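Local coordinates for cytochrome c, mono-and diheme variant (Methylophaga aminisulfidivorans MP, PDB 7C90), which probably carries electrons through a covalently bound heme c, as a cytochrome cL of the methanol oxidation system in a marine methylotrophic bacterium, at residues L45-G50 with F121-G126; T56-F62 with K141-L145; A103-Y109 with Y155-K161. The contacts are given in a common frame with arbitrary orientation. Residue numbers count along the deposited sequence, not the author numbering.

Interaction 1. Residues L45-G50 with F121-G126; sequences LDLSFG and FETIYG. With HEC (heme c), chain E.
A helix of the cytochrome c fold, 117-126, has one side towards the heme and another packed against an N-terminal loop that makes a type I beta turn from D46 to F49. Y125, L45 and L47 carry most of the contact. Y125, with chi1 t and chi2 near 84°, reaches out from the helix into the turn, and its OH donates a hydrogen bond to F49 O at 2.6 Å; a tyrosine suits this place because its ring is apolar along the shaft and polar at the tip. L47 (m, t) lies over one face of that ring, CD2 3.8 Å from the centroid in a CH-pi contact, and the same CD2 reaches F121 CE1 at 3.8 Å. L45 (m, t) points at the last helical turn, where its CD2 sits 3.8 Å from G126 CA; a side chain on G126 would clash there. The nearest CA pair, L45 and G126, is 6.7 Å apart. T123 and I124, on the helix's heme side, touch the cofactor, I124 CD1 lying 3.6 Å from HEC CMB. D46 OD1 closes an Asx turn by accepting from S48 N at 3.2 Å, and also accepts from S48 OG at 2.5 Å.

Interaction 2. Residues T56-F62 with K141-L145; sequences TEAVEHF and KDEIL
L145 lays its CD2 over one face of the F62 ring (t, chi2 78°), 4.0 Å from the centroid and 19° off the normal, a CH-pi contact where two helices cross nearly at right angles. The axes of helices 57-62 and 141-145 approach to 9.2 Å at a crossing angle of 86°, and the closest CA pair, V59 and D142, is 5.7 Å apart. L145 takes the m, t rotamer, which brings its other methyl, CD1, to 3.7 Å from V59 CG2 and 3.7 Å from A58 O. The beta-branched V59 (chi1 t) is short enough to sit close to the first turn of the other helix, its CG2 3.3 Å from D142 N and 4.0 Å from K141 CB, while A58, with only a methyl, sets its CB 4.3 Å from L145 CD1. At the polar margin, T56 occupies the N-cap of its helix: with chi1 p, its OG1 accepts from V59 N at 3.2 Å and donates to D142 OD1 at 2.7 Å, as a hydroxyl can. D142 takes chi1 t, and its OD1 also accepts from Y70 OH. K141 sends its ammonium away to L47 O. The arrangement is a near-orthogonal packing of two helices, joining helix 57-65, which precedes the heme-binding helices, to the start of helix 141-153, which probably corresponds to the C-terminal helix of the cytochrome c fold.

Interaction 3. Residues A103-Y109 with Y155-K161; sequences ALGDDYY and YWGSADK. With NA (sodium ion), chain K; NA (sodium ion), chain L; HEC (heme c), chain E.
Two irregular loops meet here, 103-109 near the heme and 155-161 following helix 141-153, with CA atoms closest at G105-Y155 (4.3 Å) and D106-G157 (4.8 Å). W156 N donates to G105 O at 2.8 Å, their one backbone-to-backbone hydrogen bond. Glycine is needed at 105, whose CA lies over the six-membered ring of W156 (chi1 p), 3.6 Å from its centroid; a CB would strike the indole. W156 NE1, buried with D106 CB 3.7 Å away, has no hydrogen-bond partner in the model. D107 (chi1 p) OD2 accepts from S158 N at 3.2 Å, weakly from S158 OG at 3.4 Å, and forms a long salt bridge to K161 NZ at 3.6 Å. Water 2 donates to D107 OD1 at 3.2 Å and accepts from K161 NZ at 2.7 Å. Y155 OH donates to S158 O (2.7 Å) and receives from water 3 (2.8 Å), which is also 2.5 Å from Y109 OH. L104 O accepts from water 1 (2.5 Å), and Y109 O is hydrogen-bonded to Y108 OH and T110 OG1 of the second subunit. Towards the heme, the sodium of chain K takes D106 O (2.6 Å), D106 OD1 (2.8 Å), Y108 O (2.5 Å) and waters 1 and 4. The sodium of chain L takes A103 O (2.9 Å), D106 OD1 and OD2 (2.9 Å each), Y108 O (2.6 Å) and waters 4, 5 and 6. Waters 4 and 6 donate to HEC O2A at 2.6 and 3.2 Å, making a two-sodium site linked through water to a heme propionate.

Overall arrangement
Interactions 1 and 2 adjoin, their centres 12 Å apart: F121 packs against F62, K141 and I144, and K141 NZ probably hydrogen-bonds L47 O at 2.5 Å. Together they fasten the N-terminal region to the successive helices 117-126 and 141-153. Both are partly buried and largely apolar, but interaction 1 sets a loop against a helix, whereas interaction 2 is helix on helix. Interaction 3, the more buried, lies across the chain's centre from both, about 23 Å away between centres, and joins two loops through a backbone hydrogen bond, the D107 carboxylate and bridging waters, while 103-109 alone holds the sodium ions, towards the heme. Interactions 1 and 3 do not touch, yet both reach the heme.

Interaction 1. Residues L45-G50 with F121-G126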
loop_
_atom_site.group_PDB
_atom_site.type_symbol
_atom_site.label_atom_id
_atom_site.label_comp_id
_atom_site.label_asym_id
_atom_site.label_seq_id
_atom_site.Cartn_x
_atom_site.Cartn_y
_atom_site.Cartn_z
ATOM N N LEU A 45 -14.961 -20.982 3.585
ATOM C CA LEU A 45 -15.452 -20.133 2.490
ATOM C C LEU A 45 -16.703 -20.822 1.943
ATOM O O LEU A 45 -16.611 -22.015 1.606
ATOM C CB LEU A 45 -14.364 -20.008 1.419
ATOM C CG LEU A 45 -13.120 -19.200 1.793
ATOM C CD1 LEU A 45 -12.146 -19.153 0.615
ATOM C CD2 LEU A 45 -13.465 -17.780 2.210
ATOM N N ASP A 46 -17.824 -20.111 1.994
ATOM C CA ASP A 46 -19.119 -20.415 1.343
ATOM C C ASP A 46 -19.023 -19.970 -0.120
ATOM O O ASP A 46 -19.097 -18.769 -0.395
ATOM C CB ASP A 46 -20.264 -19.699 2.076
ATOM C CG ASP A 46 -21.662 -20.031 1.552
ATOM O OD1 ASP A 46 -21.761 -20.668 0.479
ATOM O OD2 ASP A 46 -22.655 -19.648 2.229
ATOM N N LEU A 47 -18.861 -20.910 -1.033
ATOM C CA LEU A 47 -18.583 -20.603 -2.454
ATOM C C LEU A 47 -19.853 -20.147 -3.182
ATOM O O LEU A 47 -19.710 -19.588 -4.283
ATOM C CB LEU A 47 -17.944 -21.845 -3.081
ATOM C CG LEU A 47 -16.534 -22.143 -2.578
ATOM C CD1 LEU A 47 -15.852 -23.180 -3.447
ATOM C CD2 LEU A 47 -15.685 -20.898 -2.547
ATOM N N SER A 48 -21.034 -20.341 -2.596
ATOM C CA SER A 48 -22.320 -19.870 -3.178
ATOM C C SER A 48 -22.452 -18.348 -3.017
ATOM O O SER A 48 -23.400 -17.776 -3.591
ATOM C CB SER A 48 -23.490 -20.578 -2.568
ATOM O OG SER A 48 -23.606 -20.203 -1.213
ATOM N N PHE A 49 -21.570 -17.712 -2.241
ATOM C CA PHE A 49 -21.538 -16.240 -2.066
ATOM C C PHE A 49 -20.960 -15.600 -3.323
ATOM O O PHE A 49 -20.138 -16.240 -4.023
ATOM C CB PHE A 49 -20.706 -15.816 -0.851
ATOM C CG PHE A 49 -21.535 -15.465 0.357
ATOM C CD1 PHE A 49 -21.901 -16.441 1.267
ATOM C CD2 PHE A 49 -21.972 -14.164 0.562
ATOM C CE1 PHE A 49 -22.678 -16.119 2.370
ATOM C CE2 PHE A 49 -22.752 -13.843 1.661
ATOM C CZ PHE A 49 -23.108 -14.823 2.561
ATOM N N GLY A 50 -21.394 -14.376 -3.593
ATOM C CA GLY A 50 -20.718 -13.481 -4.538
ATOM C C GLY A 50 -21.364 -13.492 -5.904
ATOM O O GLY A 50 -22.453 -14.060 -6.041
ATOM N N PHE A 121 -6.939 -19.952 -5.265
ATOM C CA PHE A 121 -8.371 -19.600 -5.405
ATOM C C PHE A 121 -8.849 -19.057 -4.035
ATOM O O PHE A 121 -9.434 -17.970 -3.984
ATOM C CB PHE A 121 -9.195 -20.792 -5.881
ATOM C CG PHE A 121 -10.655 -20.476 -6.004
ATOM C CD1 PHE A 121 -11.506 -20.604 -4.908
ATOM C CD2 PHE A 121 -11.180 -20.024 -7.197
ATOM C CE1 PHE A 121 -12.846 -20.262 -5.007
ATOM C CE2 PHE A 121 -12.531 -19.706 -7.297
ATOM C CZ PHE A 121 -13.352 -19.826 -6.206
ATOM N N GLU A 122 -8.512 -19.727 -2.930
ATOM C CA GLU A 122 -8.982 -19.286 -1.577
ATOM C C GLU A 122 -8.507 -17.868 -1.322
ATOM O O GLU A 122 -9.307 -17.092 -0.809
ATOM C CB GLU A 122 -8.522 -20.214 -0.452
ATOM C CG GLU A 122 -9.167 -21.573 -0.566
ATOM C CD GLU A 122 -8.451 -22.705 0.161
ATOM O OE1 GLU A 122 -7.221 -22.585 0.405
ATOM O OE2 GLU A 122 -9.121 -23.718 0.462
ATOM N N THR A 123 -7.256 -17.551 -1.653
ATOM C CA THR A 123 -6.659 -16.240 -1.324
ATOM C C THR A 123 -7.425 -15.191 -2.146
ATOM O O THR A 123 -7.790 -14.136 -1.611
ATOM C CB THR A 123 -5.144 -16.256 -1.540
ATOM O OG1 THR A 123 -4.529 -17.162 -0.629
ATOM C CG2 THR A 123 -4.530 -14.881 -1.398
ATOM N N ILE A 124 -7.683 -15.462 -3.410
ATOM C CA ILE A 124 -8.376 -14.488 -4.295
ATOM C C ILE A 124 -9.834 -14.385 -3.854
ATOM O O ILE A 124 -10.336 -13.230 -3.661
ATOM C CB ILE A 124 -8.240 -14.869 -5.778
ATOM C CG1 ILE A 124 -6.764 -14.879 -6.190
ATOM C CG2 ILE A 124 -9.055 -13.918 -6.636
ATOM C CD1 ILE A 124 -6.491 -15.557 -7.535
ATOM N N TYR A 125 -10.521 -15.514 -3.731
ATOM C CA TYR A 125 -11.976 -15.512 -3.430
ATOM C C TYR A 125 -12.236 -14.802 -2.088
ATOM O O TYR A 125 -13.102 -13.866 -2.069
ATOM C CB TYR A 125 -12.502 -16.947 -3.524
ATOM C CG TYR A 125 -13.983 -17.059 -3.389
ATOM C CD1 TYR A 125 -14.837 -16.869 -4.462
ATOM C CD2 TYR A 125 -14.538 -17.308 -2.154
ATOM C CE1 TYR A 125 -16.214 -16.937 -4.297
ATOM C CE2 TYR A 125 -15.906 -17.390 -1.979
ATOM C CZ TYR A 125 -16.751 -17.207 -3.046
ATOM O OH TYR A 125 -18.102 -17.287 -2.814
ATOM N N GLY A 126 -11.546 -15.251 -1.019
ATOM C CA GLY A 126 -11.780 -14.892 0.398
ATOM C C GLY A 126 -10.921 -13.733 0.874
ATOM O O GLY A 126 -11.202 -13.214 1.925
HETATM FE FE HEC E . -3.565 -9.216 -3.935
HETATM C CHA HEC E . -1.682 -10.688 -1.456
HETATM C CHB HEC E . -3.538 -12.082 -5.687
HETATM C CHC HEC E . -5.860 -7.851 -6.093
HETATM C CHD HEC E . -3.010 -6.158 -2.536
HETATM N NA HEC E . -2.778 -11.070 -3.571
HETATM C C1A HEC E . -2.027 -11.503 -2.579
HETATM C C2A HEC E . -1.626 -12.923 -2.654
HETATM C C3A HEC E . -2.222 -13.354 -3.907
HETATM C C4A HEC E . -2.839 -12.107 -4.414
HETATM C CMA HEC E . -2.164 -14.656 -4.627
HETATM C CAA HEC E . -0.846 -13.730 -1.685
HETATM C CBA HEC E . 0.499 -13.903 -2.370
HETATM C CGA HEC E . 1.405 -14.803 -1.597
HETATM O O1A HEC E . 0.912 -15.624 -0.802
HETATM O O2A HEC E . 2.641 -14.613 -1.742
HETATM N NB HEC E . -4.527 -9.881 -5.610
HETATM C C1B HEC E . -4.354 -11.023 -6.216
HETATM C C2B HEC E . -5.123 -11.196 -7.466
HETATM C C3B HEC E . -5.847 -9.933 -7.563
HETATM C C4B HEC E . -5.409 -9.213 -6.376
HETATM C CMB HEC E . -5.128 -12.386 -8.382
HETATM C CAB HEC E . -6.832 -9.509 -8.656
HETATM C CBB HEC E . -8.093 -10.297 -8.590
HETATM N NC HEC E . -4.290 -7.339 -4.256
HETATM C C1C HEC E . -5.243 -6.995 -5.132
HETATM C C2C HEC E . -5.601 -5.565 -5.150
HETATM C C3C HEC E . -4.739 -5.066 -4.073
HETATM C C4C HEC E . -3.980 -6.215 -3.602
HETATM C CMC HEC E . -6.599 -4.929 -6.054
HETATM C CAC HEC E . -4.647 -3.602 -3.724
HETATM C CBC HEC E . -5.970 -2.966 -3.399
HETATM N ND HEC E . -2.496 -8.548 -2.296
HETATM C C1D HEC E . -2.369 -7.300 -1.886
HETATM C C2D HEC E . -1.607 -7.128 -0.665
HETATM C C3D HEC E . -1.207 -8.471 -0.319
HETATM C C4D HEC E . -1.843 -9.246 -1.388
HETATM C CMD HEC E . -1.351 -5.854 0.045
HETATM C CAD HEC E . -0.481 -8.953 0.868
HETATM C CBD HEC E . -1.606 -9.407 1.810
HETATM C CGD HEC E . -1.222 -10.393 2.899
HETATM O O1D HEC E . -0.022 -10.561 3.174
HETATM O O2D HEC E . -2.114 -11.004 3.550
#

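Interaction 2. Residues T56-F62 with K141-L145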
loop_
_atom_site.group_PDB
_atom_site.type_symbol
_atom_site.label_atom_id
_atom_site.label_comp_id
_atom_site.label_asym_id
_atom_site.label_seq_id
_atom_site.Cartn_x
_atom_site.Cartn_y
_atom_site.Cartn_z
ATOM N N THR A 56 -19.756 -22.994 -15.395
ATOM C CA THR A 56 -18.899 -23.566 -16.461
ATOM C C THR A 56 -18.322 -24.919 -16.021
ATOM O O THR A 56 -18.397 -25.253 -14.829
ATOM C CB THR A 56 -17.764 -22.601 -16.808
ATOM O OG1 THR A 56 -16.892 -22.581 -15.677
ATOM C CG2 THR A 56 -18.250 -21.204 -17.113
ATOM N N GLU A 57 -17.730 -25.649 -16.968
ATOM C CA GLU A 57 -17.090 -26.965 -16.739
ATOM C C GLU A 57 -15.839 -26.775 -15.860
ATOM O O GLU A 57 -15.625 -27.592 -14.967
ATOM C CB GLU A 57 -16.753 -27.604 -18.087
ATOM C CG GLU A 57 -15.953 -28.888 -17.957
ATOM C CD GLU A 57 -15.368 -29.438 -19.246
ATOM O OE1 GLU A 57 -15.421 -28.740 -20.276
ATOM O OE2 GLU A 57 -14.826 -30.556 -19.195
ATOM N N ALA A 58 -15.021 -25.747 -16.114
ATOM C CA ALA A 58 -13.827 -25.426 -15.298
ATOM C C ALA A 58 -14.243 -25.183 -13.842
ATOM O O ALA A 58 -13.592 -25.730 -12.925
ATOM C CB ALA A 58 -13.088 -24.253 -15.873
ATOM N N VAL A 59 -15.317 -24.436 -13.608
ATOM C CA VAL A 59 -15.740 -24.130 -12.212
ATOM C C VAL A 59 -16.235 -25.429 -11.565
ATOM O O VAL A 59 -15.810 -25.737 -10.425
ATOM C CB VAL A 59 -16.768 -22.989 -12.172
ATOM C CG1 VAL A 59 -17.491 -22.920 -10.837
ATOM C CG2 VAL A 59 -16.121 -21.650 -12.518
ATOM N N GLU A 60 -17.083 -26.197 -12.237
ATOM C CA GLU A 60 -17.621 -27.448 -11.624
ATOM C C GLU A 60 -16.435 -28.386 -11.337
ATOM O O GLU A 60 -16.345 -28.943 -10.207
ATOM C CB GLU A 60 -18.716 -28.063 -12.502
ATOM C CG GLU A 60 -19.277 -29.371 -11.955
ATOM C CD GLU A 60 -20.214 -30.118 -12.901
ATOM O OE1 GLU A 60 -21.030 -29.454 -13.573
ATOM O OE2 GLU A 60 -20.115 -31.369 -12.976
ATOM N N HIS A 61 -15.510 -28.512 -12.282
ATOM C CA HIS A 61 -14.296 -29.360 -12.131
ATOM C C HIS A 61 -13.493 -28.885 -10.904
ATOM O O HIS A 61 -13.047 -29.732 -10.086
ATOM C CB HIS A 61 -13.435 -29.341 -13.392
ATOM C CG HIS A 61 -12.306 -30.316 -13.327
ATOM N ND1 HIS A 61 -12.517 -31.680 -13.305
ATOM C CD2 HIS A 61 -10.968 -30.140 -13.240
ATOM C CE1 HIS A 61 -11.363 -32.301 -13.242
ATOM N NE2 HIS A 61 -10.396 -31.382 -13.208
ATOM N N PHE A 62 -13.344 -27.567 -10.763
ATOM C CA PHE A 62 -12.494 -26.971 -9.711
ATOM C C PHE A 62 -13.131 -27.252 -8.355
ATOM O O PHE A 62 -12.384 -27.669 -7.444
ATOM C CB PHE A 62 -12.236 -25.479 -9.928
ATOM C CG PHE A 62 -11.398 -24.885 -8.822
ATOM C CD1 PHE A 62 -10.030 -25.089 -8.800
ATOM C CD2 PHE A 62 -11.984 -24.228 -7.759
ATOM C CE1 PHE A 62 -9.249 -24.573 -7.779
ATOM C CE2 PHE A 62 -11.203 -23.734 -6.716
ATOM C CZ PHE A 62 -9.838 -23.905 -6.734
ATOM N N LYS A 141 -16.504 -16.947 -10.191
ATOM C CA LYS A 141 -15.559 -18.066 -9.959
ATOM C C LYS A 141 -14.843 -18.398 -11.272
ATOM O O LYS A 141 -13.627 -18.574 -11.235
ATOM C CB LYS A 141 -16.303 -19.251 -9.365
ATOM C CG LYS A 141 -16.693 -19.048 -7.907
ATOM C CD LYS A 141 -17.113 -20.335 -7.238
ATOM C CE LYS A 141 -18.579 -20.634 -7.451
ATOM N NZ LYS A 141 -19.426 -19.652 -6.724
ATOM N N ASP A 142 -15.545 -18.360 -12.403
ATOM C CA ASP A 142 -14.930 -18.649 -13.722
ATOM C C ASP A 142 -13.879 -17.587 -14.033
ATOM O O ASP A 142 -12.827 -17.946 -14.575
ATOM C CB ASP A 142 -15.974 -18.702 -14.839
ATOM C CG ASP A 142 -15.414 -19.343 -16.097
ATOM O OD1 ASP A 142 -15.095 -20.548 -16.026
ATOM O OD2 ASP A 142 -15.251 -18.618 -17.118
ATOM N N GLU A 143 -14.155 -16.320 -13.700
ATOM C CA GLU A 143 -13.208 -15.210 -13.948
ATOM C C GLU A 143 -11.971 -15.380 -13.066
ATOM O O GLU A 143 -10.860 -15.177 -13.542
ATOM C CB GLU A 143 -13.887 -13.868 -13.723
ATOM C CG GLU A 143 -14.885 -13.515 -14.801
ATOM C CD GLU A 143 -15.674 -12.247 -14.493
ATOM O OE1 GLU A 143 -16.039 -12.001 -13.287
ATOM O OE2 GLU A 143 -15.913 -11.492 -15.452
ATOM N N ILE A 144 -12.149 -15.797 -11.825
ATOM C CA ILE A 144 -11.000 -16.057 -10.911
ATOM C C ILE A 144 -10.120 -17.159 -11.511
ATOM O O ILE A 144 -8.891 -16.986 -11.537
ATOM C CB ILE A 144 -11.506 -16.366 -9.493
ATOM C CG1 ILE A 144 -12.101 -15.105 -8.854
ATOM C CG2 ILE A 144 -10.405 -16.963 -8.617
ATOM C CD1 ILE A 144 -12.895 -15.381 -7.584
ATOM N N LEU A 145 -10.704 -18.235 -12.027
ATOM C CA LEU A 145 -9.898 -19.346 -12.607
ATOM C C LEU A 145 -9.153 -18.858 -13.863
ATOM O O LEU A 145 -8.035 -19.285 -14.088
ATOM C CB LEU A 145 -10.808 -20.532 -12.930
ATOM C CG LEU A 145 -11.495 -21.164 -11.731
ATOM C CD1 LEU A 145 -12.481 -22.234 -12.176
ATOM C CD2 LEU A 145 -10.457 -21.753 -10.804
#

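Interaction 3. Residues A103-Y109 with Y155-K161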
loop_
_atom_site.group_PDB
_atom_site.type_symbol
_atom_site.label_atom_id
_atom_site.label_comp_id
_atom_site.label_asym_id
_atom_site.label_seq_id
_atom_site.Cartn_x
_atom_site.Cartn_y
_atom_site.Cartn_z
ATOM N N ALA A 103 4.909 -9.784 -5.622
ATOM C CA ALA A 103 5.101 -10.467 -6.913
ATOM C C ALA A 103 4.274 -11.757 -6.847
ATOM O O ALA A 103 4.258 -12.393 -5.760
ATOM C CB ALA A 103 6.578 -10.726 -7.144
ATOM N N LEU A 104 3.567 -12.088 -7.924
ATOM C CA LEU A 104 2.772 -13.344 -8.033
ATOM C C LEU A 104 3.429 -14.346 -8.989
ATOM O O LEU A 104 2.877 -15.425 -9.109
ATOM C CB LEU A 104 1.373 -12.983 -8.517
ATOM C CG LEU A 104 0.633 -12.010 -7.607
ATOM C CD1 LEU A 104 -0.781 -11.771 -8.130
ATOM C CD2 LEU A 104 0.604 -12.540 -6.188
ATOM N N GLY A 105 4.563 -14.001 -9.624
ATOM C CA GLY A 105 5.210 -14.793 -10.693
ATOM C C GLY A 105 6.420 -15.577 -10.203
ATOM O O GLY A 105 7.012 -16.331 -10.993
ATOM N N ASP A 106 6.765 -15.431 -8.933
ATOM C CA ASP A 106 8.008 -15.940 -8.308
ATOM C C ASP A 106 7.698 -17.182 -7.474
ATOM O O ASP A 106 6.500 -17.505 -7.336
ATOM C CB ASP A 106 8.639 -14.831 -7.475
ATOM C CG ASP A 106 7.799 -14.376 -6.296
ATOM O OD1 ASP A 106 6.533 -14.605 -6.304
ATOM O OD2 ASP A 106 8.402 -13.763 -5.384
ATOM N N ASP A 107 8.721 -17.880 -6.970
ATOM C CA ASP A 107 8.515 -19.055 -6.083
ATOM C C ASP A 107 8.610 -18.633 -4.618
ATOM O O ASP A 107 8.638 -19.523 -3.777
ATOM C CB ASP A 107 9.478 -20.210 -6.375
ATOM C CG ASP A 107 10.934 -19.809 -6.546
ATOM O OD1 ASP A 107 11.280 -18.666 -6.168
ATOM O OD2 ASP A 107 11.697 -20.633 -7.087
ATOM N N TYR A 108 8.627 -17.332 -4.320
ATOM C CA TYR A 108 8.474 -16.819 -2.937
ATOM C C TYR A 108 6.996 -16.542 -2.665
ATOM O O TYR A 108 6.310 -15.992 -3.532
ATOM C CB TYR A 108 9.338 -15.577 -2.743
ATOM C CG TYR A 108 10.810 -15.823 -2.960
ATOM C CD1 TYR A 108 11.565 -16.494 -2.015
ATOM C CD2 TYR A 108 11.429 -15.398 -4.118
ATOM C CE1 TYR A 108 12.918 -16.701 -2.201
ATOM C CE2 TYR A 108 12.781 -15.615 -4.332
ATOM C CZ TYR A 108 13.528 -16.251 -3.359
ATOM O OH TYR A 108 14.861 -16.434 -3.556
ATOM N N TYR A 109 6.517 -16.943 -1.502
ATOM C CA TYR A 109 5.089 -16.862 -1.087
ATOM C C TYR A 109 4.992 -16.249 0.321
ATOM O O TYR A 109 5.742 -16.622 1.242
ATOM C CB TYR A 109 4.429 -18.252 -1.150
ATOM C CG TYR A 109 4.333 -18.827 -2.541
ATOM C CD1 TYR A 109 3.279 -18.487 -3.375
ATOM C CD2 TYR A 109 5.338 -19.647 -3.064
ATOM C CE1 TYR A 109 3.193 -18.961 -4.672
ATOM C CE2 TYR A 109 5.275 -20.126 -4.367
ATOM C CZ TYR A 109 4.187 -19.800 -5.169
ATOM O OH TYR A 109 4.094 -20.235 -6.467
ATOM N N TYR A 155 4.725 -17.382 -14.663
ATOM C CA TYR A 155 5.654 -17.871 -13.610
ATOM C C TYR A 155 7.077 -17.975 -14.148
ATOM O O TYR A 155 7.248 -18.581 -15.227
ATOM C CB TYR A 155 5.251 -19.279 -13.187
ATOM C CG TYR A 155 6.001 -19.889 -12.038
ATOM C CD1 TYR A 155 5.896 -19.393 -10.745
ATOM C CD2 TYR A 155 6.722 -21.054 -12.225
ATOM C CE1 TYR A 155 6.557 -19.997 -9.688
ATOM C CE2 TYR A 155 7.364 -21.684 -11.174
ATOM C CZ TYR A 155 7.253 -21.179 -9.898
ATOM O OH TYR A 155 7.865 -21.840 -8.871
ATOM N N TRP A 156 8.040 -17.500 -13.357
ATOM C CA TRP A 156 9.490 -17.432 -13.680
ATOM C C TRP A 156 10.281 -18.097 -12.561
ATOM O O TRP A 156 11.488 -17.932 -12.538
ATOM C CB TRP A 156 9.946 -15.975 -13.914
ATOM C CG TRP A 156 9.789 -15.054 -12.742
ATOM C CD1 TRP A 156 10.540 -15.028 -11.605
ATOM C CD2 TRP A 156 8.780 -14.046 -12.579
ATOM N NE1 TRP A 156 10.074 -14.064 -10.751
ATOM C CE2 TRP A 156 8.994 -13.448 -11.324
ATOM C CE3 TRP A 156 7.710 -13.609 -13.358
ATOM C CZ2 TRP A 156 8.188 -12.416 -10.845
ATOM C CZ3 TRP A 156 6.901 -12.606 -12.880
ATOM C CH2 TRP A 156 7.144 -12.019 -11.640
ATOM N N GLY A 157 9.608 -18.759 -11.619
ATOM C CA GLY A 157 10.268 -19.494 -10.533
ATOM C C GLY A 157 10.678 -20.899 -10.968
ATOM O O GLY A 157 10.604 -21.208 -12.162
ATOM N N SER A 158 11.089 -21.718 -10.018
ATOM C CA SER A 158 11.610 -23.085 -10.251
ATOM C C SER A 158 10.439 -24.062 -10.407
ATOM O O SER A 158 9.402 -23.866 -9.747
ATOM C CB SER A 158 12.522 -23.492 -9.132
ATOM O OG SER A 158 11.761 -23.871 -7.997
ATOM N N ALA A 159 10.605 -25.081 -11.247
ATOM C CA ALA A 159 9.599 -26.141 -11.491
ATOM C C ALA A 159 9.372 -26.929 -10.201
ATOM O O ALA A 159 8.263 -27.437 -9.997
ATOM C CB ALA A 159 10.070 -27.052 -12.597
ATOM N N ASP A 160 10.408 -27.047 -9.380
ATOM C CA ASP A 160 10.395 -27.895 -8.162
ATOM C C ASP A 160 9.374 -27.335 -7.167
ATOM O O ASP A 160 8.871 -28.103 -6.352
ATOM C CB ASP A 160 11.801 -28.003 -7.562
ATOM C CG ASP A 160 12.898 -28.123 -8.612
ATOM O OD1 ASP A 160 13.219 -27.091 -9.256
ATOM O OD2 ASP A 160 13.409 -29.251 -8.800
ATOM N N LYS A 161 9.111 -26.028 -7.187
ATOM C CA LYS A 161 8.238 -25.388 -6.165
ATOM C C LYS A 161 6.837 -25.166 -6.757
ATOM O O LYS A 161 5.990 -24.719 -5.991
ATOM C CB LYS A 161 8.862 -24.095 -5.630
ATOM C CG LYS A 161 10.236 -24.257 -4.989
ATOM C CD LYS A 161 10.618 -23.145 -4.018
ATOM C CE LYS A 161 12.043 -22.646 -4.183
ATOM N NZ LYS A 161 12.246 -21.311 -3.565
HETATM NA NA NA K . 4.882 -16.672 -5.527
HETATM NA NA NA L . 6.086 -13.453 -3.738
HETATM FE FE HEC E . -3.565 -9.216 -3.935
HETATM C CHA HEC E . -1.682 -10.688 -1.456
HETATM C CHB HEC E . -3.538 -12.082 -5.687
HETATM C CHC HEC E . -5.860 -7.851 -6.093
HETATM C CHD HEC E . -3.010 -6.158 -2.536
HETATM N NA HEC E . -2.778 -11.070 -3.571
HETATM C C1A HEC E . -2.027 -11.503 -2.579
HETATM C C2A HEC E . -1.626 -12.923 -2.654
HETATM C C3A HEC E . -2.222 -13.354 -3.907
HETATM C C4A HEC E . -2.839 -12.107 -4.414
HETATM C CMA HEC E . -2.164 -14.656 -4.627
HETATM C CAA HEC E . -0.846 -13.730 -1.685
HETATM C CBA HEC E . 0.499 -13.903 -2.370
HETATM C CGA HEC E . 1.405 -14.803 -1.597
HETATM O O1A HEC E . 0.912 -15.624 -0.802
HETATM O O2A HEC E . 2.641 -14.613 -1.742
HETATM N NB HEC E . -4.527 -9.881 -5.610
HETATM C C1B HEC E . -4.354 -11.023 -6.216
HETATM C C2B HEC E . -5.123 -11.196 -7.466
HETATM C C3B HEC E . -5.847 -9.933 -7.563
HETATM C C4B HEC E . -5.409 -9.213 -6.376
HETATM C CMB HEC E . -5.128 -12.386 -8.382
HETATM C CAB HEC E . -6.832 -9.509 -8.656
HETATM C CBB HEC E . -8.093 -10.297 -8.590
HETATM N NC HEC E . -4.290 -7.339 -4.256
HETATM C C1C HEC E . -5.243 -6.995 -5.132
HETATM C C2C HEC E . -5.601 -5.565 -5.150
HETATM C C3C HEC E . -4.739 -5.066 -4.073
HETATM C C4C HEC E . -3.980 -6.215 -3.602
HETATM C CMC HEC E . -6.599 -4.929 -6.054
HETATM C CAC HEC E . -4.647 -3.602 -3.724
HETATM C CBC HEC E . -5.970 -2.966 -3.399
HETATM N ND HEC E . -2.496 -8.548 -2.296
HETATM C C1D HEC E . -2.369 -7.300 -1.886
HETATM C C2D HEC E . -1.607 -7.128 -0.665
HETATM C C3D HEC E . -1.207 -8.471 -0.319
HETATM C C4D HEC E . -1.843 -9.246 -1.388
HETATM C CMD HEC E . -1.351 -5.854 0.045
HETATM C CAD HEC E . -0.481 -8.953 0.868
HETATM C CBD HEC E . -1.606 -9.407 1.810
HETATM C CGD HEC E . -1.222 -10.393 2.899
HETATM O O1D HEC E . -0.022 -10.561 3.174
HETATM O O2D HEC E . -2.114 -11.004 3.550
HETATM O O HOH W 1 3.232 -17.316 -7.451
HETATM O O HOH W 2 13.783 -19.218 -4.216
HETATM O O HOH W 3 5.937 -21.842 -6.897
HETATM O O HOH W 4 3.522 -14.706 -4.234
HETATM O O HOH W 5 7.912 -11.774 -2.524
HETATM O O HOH W 6 5.367 -13.040 -1.399
#